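Local coordinates for polyketide synthase (Lyngbya majuscula 19L, PDB 3QIT), which probably releases the finished polyketide chain in curacin A biosynthesis, acting as a decarboxylating thioesterase that forms the terminal alkene, at residues E37-L49 and N270-L284. Numbering follows the deposited sequence. Where two conformers were deposited one is given.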
loop_
_atom_site.group_PDB
_atom_site.type_symbol
_atom_site.label_atom_id
_atom_site.label_comp_id
_atom_site.label_asym_id
_atom_site.label_seq_id
_atom_site.Cartn_x
_atom_site.Cartn_y
_atom_site.Cartn_z
ATOM N N GLU B 37 -8.553 -12.033 13.080
ATOM C CA GLU B 37 -8.154 -12.719 14.334
ATOM C C GLU B 37 -7.024 -11.992 15.088
ATOM O O GLU B 37 -6.913 -10.772 14.991
ATOM C CB GLU B 37 -7.869 -14.199 14.079
ATOM C CG GLU B 37 -9.174 -14.919 13.677
ATOM C CD GLU B 37 -9.060 -16.426 13.682
ATOM O OE1 GLU B 37 -9.056 -17.034 14.777
ATOM O OE2 GLU B 37 -8.999 -16.996 12.576
ATOM N N GLN B 38 -6.230 -12.718 15.884
ATOM C CA GLN B 38 -5.256 -12.065 16.762
ATOM C C GLN B 38 -4.283 -13.134 17.218
ATOM O O GLN B 38 -4.565 -14.326 17.083
ATOM C CB GLN B 38 -5.961 -11.462 18.000
ATOM C CG GLN B 38 -6.832 -12.460 18.751
ATOM C CD GLN B 38 -7.467 -11.862 19.992
ATOM O OE1 GLN B 38 -6.809 -11.185 20.782
ATOM N NE2 GLN B 38 -8.765 -12.092 20.155
ATOM N N GLY B 39 -3.141 -12.718 17.737
ATOM C CA GLY B 39 -2.114 -13.703 18.139
ATOM C C GLY B 39 -2.591 -14.665 19.197
ATOM O O GLY B 39 -2.241 -15.854 19.173
ATOM N N LEU B 40 -3.453 -14.176 20.092
ATOM C CA LEU B 40 -4.021 -15.009 21.148
ATOM C C LEU B 40 -4.839 -16.192 20.612
ATOM O O LEU B 40 -4.957 -17.185 21.298
ATOM C CB LEU B 40 -4.846 -14.155 22.120
ATOM C CG LEU B 40 -5.632 -14.844 23.231
ATOM C CD1 LEU B 40 -4.727 -15.564 24.203
ATOM C CD2 LEU B 40 -6.502 -13.856 23.954
ATOM N N ALA B 41 -5.316 -16.122 19.363
ATOM C CA ALA B 41 -6.105 -17.218 18.790
ATOM C C ALA B 41 -5.286 -18.512 18.669
ATOM O O ALA B 41 -5.851 -19.582 18.488
ATOM C CB ALA B 41 -6.691 -16.804 17.389
ATOM N N TRP B 42 -3.958 -18.390 18.757
ATOM C CA TRP B 42 -3.065 -19.546 18.676
ATOM C C TRP B 42 -2.883 -20.247 20.001
ATOM O O TRP B 42 -2.171 -21.241 20.053
ATOM C CB TRP B 42 -1.677 -19.114 18.164
ATOM C CG TRP B 42 -1.666 -18.817 16.680
ATOM C CD1 TRP B 42 -1.644 -17.584 16.095
ATOM C CD2 TRP B 42 -1.730 -19.777 15.619
ATOM N NE1 TRP B 42 -1.658 -17.720 14.718
ATOM C CE2 TRP B 42 -1.714 -19.058 14.404
ATOM C CE3 TRP B 42 -1.785 -21.184 15.579
ATOM C CZ2 TRP B 42 -1.736 -19.696 13.144
ATOM C CZ3 TRP B 42 -1.807 -21.819 14.326
ATOM C CH2 TRP B 42 -1.799 -21.072 13.123
ATOM N N GLN B 43 -3.520 -19.759 21.065
ATOM C CA GLN B 43 -3.182 -20.254 22.418
ATOM C C GLN B 43 -3.323 -21.768 22.589
ATOM O O GLN B 43 -2.485 -22.408 23.241
ATOM C CB GLN B 43 -4.017 -19.536 23.474
ATOM C CG GLN B 43 -3.717 -20.035 24.894
ATOM C CD GLN B 43 -3.942 -18.973 25.929
ATOM O OE1 GLN B 43 -3.068 -18.158 26.180
ATOM N NE2 GLN B 43 -5.102 -18.990 26.556
ATOM N N GLU B 44 -4.396 -22.336 22.050
ATOM C CA GLU B 44 -4.636 -23.771 22.205
ATOM C C GLU B 44 -3.596 -24.639 21.499
ATOM O O GLU B 44 -3.323 -25.753 21.947
ATOM C CB GLU B 44 -6.070 -24.134 21.821
ATOM C CG GLU B 44 -7.102 -23.685 22.894
ATOM C CD GLU B 44 -6.827 -24.309 24.275
ATOM O OE1 GLU B 44 -6.785 -25.559 24.385
ATOM O OE2 GLU B 44 -6.635 -23.555 25.254
ATOM N N VAL B 45 -3.035 -24.138 20.397
ATOM C CA VAL B 45 -1.852 -24.756 19.778
ATOM C C VAL B 45 -0.554 -24.483 20.569
ATOM O O VAL B 45 0.313 -25.364 20.698
ATOM C CB VAL B 45 -1.691 -24.276 18.310
ATOM C CG1 VAL B 45 -0.436 -24.887 17.656
ATOM C CG2 VAL B 45 -2.965 -24.597 17.485
ATOM N N ALA B 46 -0.414 -23.253 21.069
ATOM C CA ALA B 46 0.819 -22.803 21.684
ATOM C C ALA B 46 1.099 -23.521 23.020
ATOM O O ALA B 46 2.262 -23.848 23.306
ATOM C CB ALA B 46 0.776 -21.303 21.894
ATOM N N LEU B 47 0.059 -23.752 23.821
ATOM C CA LEU B 47 0.286 -24.336 25.162
ATOM C C LEU B 47 1.043 -25.680 25.099
ATOM O O LEU B 47 2.082 -25.813 25.745
ATOM C CB LEU B 47 -1.008 -24.410 26.016
ATOM C CG LEU B 47 -1.587 -23.015 26.338
ATOM C CD1 LEU B 47 -2.948 -23.083 27.033
ATOM C CD2 LEU B 47 -0.609 -22.212 27.168
ATOM N N PRO B 48 0.564 -26.642 24.282
ATOM C CA PRO B 48 1.300 -27.914 24.228
ATOM C C PRO B 48 2.696 -27.780 23.623
ATOM O O PRO B 48 3.593 -28.528 24.015
ATOM C CB PRO B 48 0.414 -28.815 23.353
ATOM C CG PRO B 48 -0.592 -27.924 22.744
ATOM C CD PRO B 48 -0.749 -26.751 23.630
ATOM N N LEU B 49 2.891 -26.854 22.677
ATOM C CA LEU B 49 4.248 -26.613 22.134
ATOM C C LEU B 49 5.188 -26.034 23.173
ATOM O O LEU B 49 6.360 -26.433 23.265
ATOM C CB LEU B 49 4.218 -25.659 20.928
ATOM C CG LEU B 49 3.493 -26.128 19.670
ATOM C CD1 LEU B 49 3.324 -24.951 18.697
ATOM C CD2 LEU B 49 4.258 -27.276 19.021
ATOM N N ASN B 270 -11.210 -23.856 10.681
ATOM C CA ASN B 270 -10.575 -23.257 11.849
ATOM C C ASN B 270 -9.830 -24.270 12.703
ATOM O O ASN B 270 -10.141 -24.487 13.877
ATOM C CB ASN B 270 -11.625 -22.476 12.626
ATOM C CG ASN B 270 -12.069 -21.252 11.870
ATOM O OD1 ASN B 270 -11.239 -20.415 11.487
ATOM N ND2 ASN B 270 -13.363 -21.151 11.620
ATOM N N LEU B 271 -8.821 -24.877 12.092
ATOM C CA LEU B 271 -8.084 -25.983 12.711
ATOM C C LEU B 271 -7.298 -25.582 13.955
ATOM O O LEU B 271 -7.052 -26.405 14.840
ATOM C CB LEU B 271 -7.150 -26.633 11.688
ATOM C CG LEU B 271 -7.777 -27.471 10.568
ATOM C CD1 LEU B 271 -6.682 -27.986 9.631
ATOM C CD2 LEU B 271 -8.608 -28.637 11.105
ATOM N N HIS B 272 -6.903 -24.315 14.043
ATOM C CA HIS B 272 -6.219 -23.828 15.232
ATOM C C HIS B 272 -7.101 -23.916 16.476
ATOM O O HIS B 272 -6.592 -23.909 17.602
ATOM C CB HIS B 272 -5.692 -22.393 15.012
ATOM C CG HIS B 272 -6.756 -21.400 14.676
ATOM N ND1 HIS B 272 -7.659 -21.594 13.650
ATOM C CD2 HIS B 272 -7.053 -20.193 15.213
ATOM C CE1 HIS B 272 -8.470 -20.554 13.579
ATOM N NE2 HIS B 272 -8.120 -19.691 14.518
ATOM N N ILE B 273 -8.417 -24.060 16.270
ATOM C CA ILE B 273 -9.345 -24.243 17.381
ATOM C C ILE B 273 -9.872 -25.691 17.378
ATOM O O ILE B 273 -9.860 -26.363 18.425
ATOM C CB ILE B 273 -10.539 -23.256 17.297
ATOM C CG1 ILE B 273 -10.031 -21.816 17.115
ATOM C CG2 ILE B 273 -11.458 -23.399 18.518
ATOM C CD1 ILE B 273 -9.053 -21.352 18.170
ATOM N N ASP B 274 -10.298 -26.158 16.204
ATOM C CA ASP B 274 -10.973 -27.464 16.029
ATOM C C ASP B 274 -10.066 -28.646 16.352
ATOM O O ASP B 274 -10.524 -29.682 16.829
ATOM C CB ASP B 274 -11.403 -27.659 14.563
ATOM C CG ASP B 274 -12.620 -26.838 14.174
ATOM O OD1 ASP B 274 -13.044 -25.956 14.951
ATOM O OD2 ASP B 274 -13.142 -27.081 13.063
ATOM N N ALA B 275 -8.786 -28.495 16.041
ATOM C CA ALA B 275 -7.823 -29.616 16.071
ATOM C C ALA B 275 -6.483 -29.138 16.646
ATOM O O ALA B 275 -5.409 -29.496 16.140
ATOM C CB ALA B 275 -7.625 -30.142 14.651
ATOM N N ALA B 276 -6.563 -28.314 17.686
ATOM C CA ALA B 276 -5.377 -27.605 18.195
ATOM C C ALA B 276 -4.285 -28.583 18.650
ATOM O O ALA B 276 -3.118 -28.429 18.283
ATOM C CB ALA B 276 -5.764 -26.670 19.313
ATOM N N ALA B 277 -4.661 -29.590 19.440
ATOM C CA ALA B 277 -3.663 -30.560 19.927
ATOM C C ALA B 277 -3.010 -31.306 18.760
ATOM O O ALA B 277 -1.795 -31.525 18.751
ATOM C CB ALA B 277 -4.291 -31.540 20.897
ATOM N N ALA B 278 -3.825 -31.715 17.786
ATOM C CA ALA B 278 -3.316 -32.424 16.608
ATOM C C ALA B 278 -2.370 -31.562 15.794
ATOM O O ALA B 278 -1.344 -32.044 15.286
ATOM C CB ALA B 278 -4.478 -32.941 15.731
ATOM N N LEU B 279 -2.715 -30.275 15.638
ATOM C CA LEU B 279 -1.843 -29.370 14.939
ATOM C C LEU B 279 -0.511 -29.168 15.688
ATOM O O LEU B 279 0.551 -29.189 15.080
ATOM C CB LEU B 279 -2.578 -28.039 14.675
ATOM C CG LEU B 279 -1.807 -26.996 13.887
ATOM C CD1 LEU B 279 -1.253 -27.539 12.566
ATOM C CD2 LEU B 279 -2.787 -25.806 13.657
ATOM N N ALA B 280 -0.559 -29.021 17.010
ATOM C CA ALA B 280 0.673 -28.901 17.786
ATOM C C ALA B 280 1.542 -30.141 17.570
ATOM O O ALA B 280 2.765 -30.034 17.387
ATOM C CB ALA B 280 0.358 -28.729 19.261
ATOM N N SER B 281 0.892 -31.299 17.594
ATOM C CA SER B 281 1.586 -32.578 17.446
ATOM C C SER B 281 2.291 -32.641 16.102
ATOM O O SER B 281 3.448 -33.051 16.011
ATOM C CB SER B 281 0.599 -33.729 17.571
ATOM O OG SER B 281 1.283 -34.963 17.511
ATOM N N LEU B 282 1.594 -32.200 15.054
ATOM C CA LEU B 282 2.184 -32.168 13.724
ATOM C C LEU B 282 3.418 -31.239 13.640
ATOM O O LEU B 282 4.434 -31.579 13.028
ATOM C CB LEU B 282 1.113 -31.751 12.725
ATOM C CG LEU B 282 1.562 -31.561 11.298
ATOM C CD1 LEU B 282 2.111 -32.873 10.732
ATOM C CD2 LEU B 282 0.331 -31.133 10.547
ATOM N N ILE B 283 3.319 -30.072 14.267
ATOM C CA ILE B 283 4.420 -29.111 14.327
ATOM C C ILE B 283 5.629 -29.711 15.057
ATOM O O ILE B 283 6.763 -29.533 14.619
ATOM C CB ILE B 283 3.956 -27.805 14.996
ATOM C CG1 ILE B 283 2.909 -27.115 14.097
ATOM C CG2 ILE B 283 5.123 -26.836 15.248
ATOM C CD1 ILE B 283 2.185 -25.985 14.795
ATOM N N LEU B 284 5.353 -30.427 16.147
ATOM C CA LEU B 284 6.375 -31.046 17.003
ATOM C C LEU B 284 7.170 -32.126 16.272
ATOM O O LEU B 284 8.321 -32.419 16.623
ATOM C CB LEU B 284 5.724 -31.658 18.254
ATOM C CG LEU B 284 5.264 -30.700 19.357
ATOM C CD1 LEU B 284 4.331 -31.372 20.367
ATOM C CD2 LEU B 284 6.448 -30.059 20.069
HETATM O O HOH W 1 -11.249 -17.855 11.235
HETATM O O HOH W 2 -5.340 -22.113 19.306
#
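Glu37 and His272 reach for one another from opposite directions. His272 NE2 donates to Glu37 OE1 at 2.8 Å, almost straight; the bond lies close to the ring plane and meets the syn side of a carboxylate turned about 50° from the imidazole. Water 1 bridges Glu37 OE2 and Asn270 OD1. The imidazole gets there through a chi1 of 59°, which sets CG between the backbone N and the carbonyl carbon. That places the ring edge toward the six-membered ring face of Trp42, centroids 5.9 Å apart, with Ile273 CG1 over the centre of one imidazole face and Ala41 O at its edge, 3.5 Å from CD2. An alanine at Glu37 takes away the carboxylate and would probably leave His272 NE2 without its acceptor here and the imidazole freer to turn. Next along, water 2 donates to both Ala41 O and His272 O, tying the two backbones together. Beyond it Val45 packs as a knob into the hole formed by Ala276, Leu279, Ala280 and Ile283; CG1 touches Ile283 CD1 and CG2 faces Leu279 CD2. The axes of 43-49 and 276-284 come within 8.1 Å, crossing at -48°, an approach consistent with the small alanines facing it: Ala276 CB lies 3.6 Å from Glu44 CB, and Pro48 CG rests on Ala280 CB. Leu49 finishes the seam, sliding past Leu284 in the opposite direction, its CD2 3.6 Å from Leu284 CG. The contact joins the helix after strand 28-32 to the C-terminal helix of an alpha/beta hydrolase fold, just beyond His269 of a probable Ser103-His269-Glu127 catalytic triad.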